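Local coordinates for uncharacterized protein (Nocardia farcinica, PDB 3ESM), which is uncharacterised but probably binds copper through an immunoglobulin-like domain that forms part of a longer membrane-associated protein, at residues V24-M36 against P75-R87. The protein carries 2 engineered substitutions. Sequence-based numbering, arbitrary orientation.
Engineered in segment 24-36: Met-36 (natural residue Leu). With DMS (dimethyl sulfoxide), chain D.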
ATOM      1  N   VAL A  24      -5.194  -9.030  11.166  1.00 29.10           N
ATOM      2  CA  VAL A  24      -4.738  -9.344   9.824  1.00 28.50           C
ATOM      3  C   VAL A  24      -3.759 -10.511   9.787  1.00 29.60           C
ATOM      4  O   VAL A  24      -2.716 -10.461  10.455  1.00 29.77           O
ATOM      5  CB  VAL A  24      -3.994  -8.129   9.270  1.00 28.24           C
ATOM      6  CG1 VAL A  24      -3.443  -8.409   7.847  1.00 28.93           C
ATOM      7  CG2 VAL A  24      -4.929  -6.887   9.328  1.00 30.21           C
ATOM      8  N   PRO A  25      -4.068 -11.547   8.989  1.00 29.22           N
ATOM      9  CA  PRO A  25      -3.168 -12.702   8.907  1.00 30.32           C
ATOM     10  C   PRO A  25      -2.130 -12.501   7.836  1.00 30.28           C
ATOM     11  O   PRO A  25      -2.452 -11.991   6.786  1.00 29.78           O
ATOM     12  CB  PRO A  25      -4.088 -13.811   8.415  1.00 30.43           C
ATOM     13  CG  PRO A  25      -5.061 -13.073   7.481  1.00 30.98           C
ATOM     14  CD  PRO A  25      -5.300 -11.751   8.195  1.00 30.65           C
ATOM     15  N   THR A  26      -0.897 -12.955   8.076  1.00 30.94           N
ATOM     16  CA  THR A  26       0.094 -12.969   7.018  1.00 31.55           C
ATOM     17  C   THR A  26      -0.012 -14.282   6.256  1.00 33.16           C
ATOM     18  O   THR A  26       0.374 -15.330   6.760  1.00 33.82           O
ATOM     19  CB  THR A  26       1.512 -12.725   7.603  1.00 31.94           C
ATOM     20  OG1 THR A  26       1.564 -11.377   8.095  1.00 33.80           O
ATOM     21  CG2 THR A  26       2.574 -12.867   6.534  1.00 31.93           C
ATOM     22  N   GLU A  27      -0.576 -14.213   5.053  1.00 34.07           N
ATOM     23  CA  GLU A  27      -0.878 -15.413   4.258  1.00 36.05           C
ATOM     24  C   GLU A  27       0.144 -15.635   3.162  1.00 36.65           C
ATOM     25  O   GLU A  27      -0.175 -15.693   1.975  1.00 38.53           O
ATOM     26  CB  GLU A  27      -2.317 -15.339   3.736  1.00 36.90           C
ATOM     27  CG  GLU A  27      -3.261 -15.496   4.921  1.00 40.43           C
ATOM     28  CD  GLU A  27      -4.750 -15.484   4.594  1.00 46.90           C
ATOM     29  OE1 GLU A  27      -5.517 -15.829   5.524  1.00 49.09           O
ATOM     30  OE2 GLU A  27      -5.163 -15.155   3.449  1.00 49.67           O
ATOM     31  N   SER A  28       1.390 -15.738   3.591  1.00 36.56           N
ATOM     32  CA  SER A  28       2.480 -16.076   2.723  1.00 36.80           C
ATOM     33  C   SER A  28       3.370 -16.979   3.538  1.00 37.30           C
ATOM     34  O   SER A  28       3.406 -16.892   4.769  1.00 37.57           O
ATOM     35  CB  SER A  28       3.279 -14.829   2.328  1.00 36.91           C
ATOM     36  OG  SER A  28       4.473 -15.204   1.675  1.00 36.01           O
ATOM     37  N   GLU A  29       4.117 -17.836   2.860  1.00 37.83           N
ATOM     38  CA  GLU A  29       5.116 -18.618   3.586  1.00 38.78           C
ATOM     39  C   GLU A  29       6.463 -17.909   3.710  1.00 37.78           C
ATOM     40  O   GLU A  29       7.318 -18.334   4.488  1.00 38.03           O
ATOM     41  CB  GLU A  29       5.279 -19.987   2.946  1.00 39.43           C
ATOM     42  CG  GLU A  29       4.024 -20.812   3.116  1.00 44.24           C
ATOM     43  CD  GLU A  29       4.229 -22.234   2.679  1.00 50.15           C
ATOM     44  OE1 GLU A  29       5.154 -22.467   1.865  1.00 53.05           O
ATOM     45  OE2 GLU A  29       3.475 -23.111   3.162  1.00 53.12           O
ATOM     46  N   THR A  30       6.651 -16.827   2.959  1.00 36.39           N
ATOM     47  CA  THR A  30       7.926 -16.145   2.950  1.00 35.59           C
ATOM     48  C   THR A  30       7.859 -14.634   3.183  1.00 33.93           C
ATOM     49  O   THR A  30       8.769 -14.051   3.774  1.00 35.87           O
ATOM     50  CB  THR A  30       8.628 -16.362   1.622  1.00 35.69           C
ATOM     51  OG1 THR A  30       7.694 -16.109   0.554  1.00 38.50           O
ATOM     52  CG2 THR A  30       9.124 -17.815   1.554  1.00 37.74           C
ATOM     53  N   ALA A  31       6.803 -13.996   2.705  1.00 31.05           N
ATOM     54  CA  ALA A  31       6.736 -12.520   2.748  1.00 29.11           C
ATOM     55  C   ALA A  31       5.970 -12.072   4.001  1.00 27.85           C
ATOM     56  O   ALA A  31       5.136 -12.823   4.528  1.00 28.16           O
ATOM     57  CB  ALA A  31       6.040 -12.028   1.511  1.00 28.72           C
ATOM     58  N   ALA A  32       6.252 -10.849   4.470  1.00 26.34           N
ATOM     59  CA  ALA A  32       5.678 -10.349   5.721  1.00 24.71           C
ATOM     60  C   ALA A  32       4.736  -9.189   5.414  1.00 23.65           C
ATOM     61  O   ALA A  32       4.888  -8.549   4.380  1.00 23.89           O
ATOM     62  CB  ALA A  32       6.802  -9.855   6.617  1.00 25.22           C
ATOM     63  N   THR A  33       3.761  -8.941   6.276  1.00 22.67           N
ATOM     64  CA  THR A  33       2.888  -7.790   6.068  1.00 21.55           C
ATOM     65  C   THR A  33       3.634  -6.530   6.541  1.00 22.91           C
ATOM     66  O   THR A  33       4.031  -6.449   7.714  1.00 22.98           O
ATOM     67  CB  THR A  33       1.596  -7.895   6.869  1.00 23.59           C
ATOM     68  OG1 THR A  33       0.866  -9.038   6.402  1.00 25.57           O
ATOM     69  CG2 THR A  33       0.752  -6.619   6.670  1.00 23.17           C
ATOM     70  N   THR A  34       3.734  -5.554   5.642  1.00 21.06           N
ATOM     71  CA  THR A  34       4.459  -4.289   5.932  1.00 21.44           C
ATOM     72  C   THR A  34       3.612  -3.026   5.924  1.00 22.99           C
ATOM     73  O   THR A  34       4.051  -1.970   6.413  1.00 22.83           O
ATOM     74  CB  THR A  34       5.628  -4.075   4.968  1.00 22.67           C
ATOM     75  OG1 THR A  34       5.127  -4.013   3.619  1.00 23.81           O
ATOM     76  CG2 THR A  34       6.633  -5.232   5.130  1.00 26.50           C
ATOM     77  N   ALA A  35       2.380  -3.128   5.441  1.00 21.95           N
ATOM     78  CA  ALA A  35       1.456  -1.980   5.567  1.00 21.42           C
ATOM     79  C   ALA A  35       0.027  -2.479   5.451  1.00 23.20           C
ATOM     80  O   ALA A  35      -0.243  -3.538   4.861  1.00 22.24           O
ATOM     81  CB  ALA A  35       1.717  -0.971   4.488  1.00 22.02           C
ATOM     82  N   MET A  36      -0.872  -1.700   6.009  1.00 22.57           N
ATOM     83  CA  MET A  36      -2.300  -1.999   5.894  1.00 23.26           C
ATOM     84  C   MET A  36      -3.027  -0.693   5.684  1.00 23.21           C
ATOM     85  O   MET A  36      -2.847   0.230   6.482  1.00 22.59           O
ATOM     86  CB  MET A  36      -2.777  -2.652   7.195  1.00 23.68           C
ATOM     87  CG  MET A  36      -4.271  -2.917   7.276  1.00 28.17           C
ATOM     88  SD  MET A  36      -4.793  -4.317   6.218  1.00 27.84           S
ATOM     89  CE  MET A  36      -3.348  -5.264   6.255  1.00 29.05           C
ATOM     90  N   PRO A  75      11.132   1.533   8.945  1.00 24.12           N
ATOM     91  CA  PRO A  75      12.373   0.909   8.438  1.00 24.58           C
ATOM     92  C   PRO A  75      13.058   0.112   9.559  1.00 23.73           C
ATOM     93  O   PRO A  75      13.176   0.604  10.699  1.00 24.07           O
ATOM     94  CB  PRO A  75      13.203   2.132   8.022  1.00 25.81           C
ATOM     95  CG  PRO A  75      12.181   3.116   7.602  1.00 25.81           C
ATOM     96  CD  PRO A  75      11.062   2.955   8.638  1.00 24.18           C
ATOM     97  N   GLY A  76      13.526  -1.089   9.266  1.00 24.41           N
ATOM     98  CA  GLY A  76      14.107  -1.942  10.305  1.00 25.20           C
ATOM     99  C   GLY A  76      13.132  -2.903  10.942  1.00 25.01           C
ATOM    100  O   GLY A  76      13.543  -3.963  11.424  1.00 25.12           O
ATOM    101  N   ASN A  77      11.853  -2.517  10.992  1.00 25.35           N
ATOM    102  CA  ASN A  77      10.812  -3.424  11.452  1.00 24.81           C
ATOM    103  C   ASN A  77      10.490  -4.374  10.314  1.00 25.68           C
ATOM    104  O   ASN A  77      10.062  -3.902   9.258  1.00 25.22           O
ATOM    105  CB  ASN A  77       9.585  -2.587  11.837  1.00 24.81           C
ATOM    106  CG  ASN A  77       8.436  -3.429  12.339  1.00 25.50           C
ATOM    107  OD1 ASN A  77       8.496  -4.661  12.317  1.00 26.74           O
ATOM    108  ND2 ASN A  77       7.369  -2.769  12.793  1.00 24.19           N
ATOM    109  N   PRO A  78      10.700  -5.684  10.506  1.00 26.44           N
ATOM    110  CA  PRO A  78      10.513  -6.644   9.415  1.00 27.71           C
ATOM    111  C   PRO A  78       9.029  -6.879   9.070  1.00 29.06           C
ATOM    112  O   PRO A  78       8.749  -7.639   8.129  1.00 30.87           O
ATOM    113  CB  PRO A  78      11.094  -7.937   9.997  1.00 29.54           C
ATOM    114  CG  PRO A  78      10.902  -7.805  11.455  1.00 28.73           C
ATOM    115  CD  PRO A  78      11.163  -6.359  11.737  1.00 26.84           C
ATOM    116  N   GLY A  79       8.108  -6.289   9.825  1.00 28.55           N
ATOM    117  CA  GLY A  79       6.668  -6.486   9.597  1.00 27.60           C
ATOM    118  C   GLY A  79       6.142  -7.808  10.138  1.00 28.84           C
ATOM    119  O   GLY A  79       6.847  -8.520  10.872  1.00 29.72           O
ATOM    120  N   VAL A  80       4.890  -8.136   9.826  1.00 27.04           N
ATOM    121  CA  VAL A  80       4.236  -9.282  10.444  1.00 27.36           C
ATOM    122  C   VAL A  80       4.638 -10.554   9.727  1.00 27.46           C
ATOM    123  O   VAL A  80       4.423 -10.704   8.517  1.00 27.00           O
ATOM    124  CB  VAL A  80       2.707  -9.114  10.400  1.00 27.87           C
ATOM    125  CG1 VAL A  80       2.003 -10.265  11.178  1.00 27.79           C
ATOM    126  CG2 VAL A  80       2.313  -7.724  10.909  1.00 27.83           C
ATOM    127  N   GLN A  81       5.267 -11.472  10.463  1.00 28.52           N
ATOM    128  CA  GLN A  81       5.903 -12.625   9.815  1.00 30.52           C
ATOM    129  C   GLN A  81       4.926 -13.692   9.295  1.00 31.51           C
ATOM    130  O   GLN A  81       3.803 -13.809   9.793  1.00 32.40           O
ATOM    131  CB  GLN A  81       6.936 -13.240  10.768  1.00 29.94           C
ATOM    132  CG  GLN A  81       8.071 -12.292  11.121  1.00 31.77           C
ATOM    133  CD  GLN A  81       8.769 -11.818   9.880  1.00 32.79           C
ATOM    134  OE1 GLN A  81       9.284 -12.622   9.105  1.00 36.06           O
ATOM    135  NE2 GLN A  81       8.754 -10.510   9.648  1.00 33.18           N
ATOM    136  N   PRO A  82       5.356 -14.481   8.287  1.00 32.19           N
ATOM    137  CA  PRO A  82       4.528 -15.597   7.827  1.00 34.14           C
ATOM    138  C   PRO A  82       3.871 -16.368   8.984  1.00 35.22           C
ATOM    139  O   PRO A  82       4.514 -16.713   9.981  1.00 35.97           O
ATOM    140  CB  PRO A  82       5.524 -16.460   7.041  1.00 33.52           C
ATOM    141  CG  PRO A  82       6.471 -15.445   6.430  1.00 33.64           C
ATOM    142  CD  PRO A  82       6.635 -14.404   7.557  1.00 32.54           C
ATOM    143  N   GLY A  83       2.569 -16.601   8.869  1.00 36.76           N
ATOM    144  CA  GLY A  83       1.895 -17.396   9.876  1.00 37.61           C
ATOM    145  C   GLY A  83       1.414 -16.645  11.094  1.00 38.38           C
ATOM    146  O   GLY A  83       0.699 -17.223  11.921  1.00 39.38           O
ATOM    147  N   GLN A  84       1.789 -15.371  11.217  1.00 36.53           N
ATOM    148  CA  GLN A  84       1.427 -14.578  12.395  1.00 36.36           C
ATOM    149  C   GLN A  84       0.276 -13.652  12.039  1.00 35.73           C
ATOM    150  O   GLN A  84      -0.004 -13.435  10.852  1.00 35.35           O
ATOM    151  CB  GLN A  84       2.610 -13.741  12.888  1.00 36.26           C
ATOM    152  CG  GLN A  84       3.839 -14.552  13.288  1.00 37.66           C
ATOM    153  CD  GLN A  84       3.648 -15.244  14.605  1.00 42.22           C
ATOM    154  OE1 GLN A  84       3.074 -14.678  15.542  1.00 42.90           O
ATOM    155  NE2 GLN A  84       4.129 -16.484  14.696  1.00 43.22           N
ATOM    156  N   PHE A  85      -0.346 -13.092  13.071  1.00 36.41           N
ATOM    157  CA  PHE A  85      -1.439 -12.142  12.914  1.00 35.64           C
ATOM    158  C   PHE A  85      -0.999 -10.847  13.564  1.00 35.23           C
ATOM    159  O   PHE A  85      -0.150 -10.845  14.453  1.00 35.39           O
ATOM    160  CB  PHE A  85      -2.686 -12.666  13.646  1.00 37.22           C
ATOM    161  CG  PHE A  85      -3.279 -13.910  13.026  1.00 40.38           C
ATOM    162  CD1 PHE A  85      -4.450 -13.838  12.295  1.00 42.11           C
ATOM    163  CD2 PHE A  85      -2.661 -15.142  13.175  1.00 42.16           C
ATOM    164  CE1 PHE A  85      -4.990 -14.974  11.717  1.00 44.38           C
ATOM    165  CE2 PHE A  85      -3.194 -16.277  12.605  1.00 44.39           C
ATOM    166  CZ  PHE A  85      -4.363 -16.196  11.877  1.00 45.12           C
ATOM    167  N   GLN A  86      -1.577  -9.730  13.152  1.00 33.36           N
ATOM    168  CA  GLN A  86      -1.312  -8.474  13.845  1.00 33.00           C
ATOM    169  C   GLN A  86      -2.617  -7.713  13.973  1.00 31.69           C
ATOM    170  O   GLN A  86      -3.407  -7.717  13.027  1.00 30.44           O
ATOM    171  CB  GLN A  86      -0.329  -7.625  13.029  1.00 34.01           C
ATOM    172  CG  GLN A  86      -0.212  -6.195  13.525  1.00 35.14           C
ATOM    173  CD  GLN A  86       0.553  -6.127  14.806  1.00 38.63           C
ATOM    174  OE1 GLN A  86       1.647  -6.706  14.913  1.00 38.51           O
ATOM    175  NE2 GLN A  86       0.001  -5.437  15.800  1.00 39.27           N
ATOM    176  N   ARG A  87      -2.828  -7.057  15.118  1.00 30.52           N
ATOM    177  CA  ARG A  87      -3.981  -6.178  15.303  1.00 30.50           C
ATOM    178  C   ARG A  87      -3.649  -4.721  14.970  1.00 30.07           C
ATOM    179  O   ARG A  87      -2.571  -4.215  15.307  1.00 31.90           O
ATOM    180  CB  ARG A  87      -4.511  -6.260  16.738  1.00 32.16           C
ATOM    181  CG  ARG A  87      -5.083  -7.599  17.151  1.00 34.65           C
ATOM    182  CD  ARG A  87      -5.432  -7.540  18.652  1.00 43.47           C
ATOM    183  NE  ARG A  87      -4.329  -6.923  19.399  1.00 48.42           N
ATOM    184  CZ  ARG A  87      -4.371  -5.711  19.960  1.00 52.27           C
ATOM    185  NH1 ARG A  87      -5.475  -4.968  19.892  1.00 52.94           N
ATOM    186  NH2 ARG A  87      -3.305  -5.238  20.609  1.00 54.31           N
TER
HETATM  187  S   DMS D 178      13.446  -3.644   6.142  1.00 33.02           S
HETATM  188  O   DMS D 178      13.514  -1.964   6.643  1.00 32.53           O
HETATM  189  C1  DMS D 178      15.109  -4.276   5.776  1.00 34.13           C
HETATM  190  C2  DMS D 178      13.055  -4.582   7.643  1.00 33.11           C
HETATM  191  O   HOH W   1       9.434 -12.213   6.261  1.00 40.90           O
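The ring of Phe-85 meets the ring of Pro-25 obliquely, with CE1 of Phe-85 3.6 Å from CB of Pro-25; Arg-23 adds a cation-pi contact to the same aromatic ring. The side chain of Gln-81 is bent at chi2 (-57°), which brings its NE2 over Gly-79 O, to which it donates from above that carbonyl's plane, and against the methyl of Ala-32, while OE1 accepts from a water that also donates to Thr-30 O. The pyrrolidine of Pro-82 is set among carbonyl oxygens of the 28-31 loop, its CB 3.1 Å from Ser-28 O and its CG 3.5 Å from Ala-31 O, a buried oxygen with no hydrogen-bonding partner.

In this immunoglobulin-like sandwich, strands 18-25 and 85-93 pair antiparallel in one sheet, whereas strand 33-43 belongs to the other; both segments cross between the sheets here. Val-24 and Gln-86 form a hydrogen-bonded pair, and Thr-26 N continues the pairing to Gln-84 O at 3.0 Å, at the close of the type II turn 81-84. Where 24-36 enters strand 33-43, Thr-33 and Val-80 make a single antiparallel bridge. Val-80 O is gripped twice: Thr-33 N arrives on an in-plane lone pair, and Thr-26 OG1 comes from above the plane, 3.0 Å away. With chi1 at -67°, Thr-26 holds OG1 beside its own N, and OG1 lies 3.3 Å from Val-80 CG1. Thr-33 OG1 donates to Thr-26 OG1 and is itself bonded to Gln-107 NE2, a group that also reaches Pro-25 O.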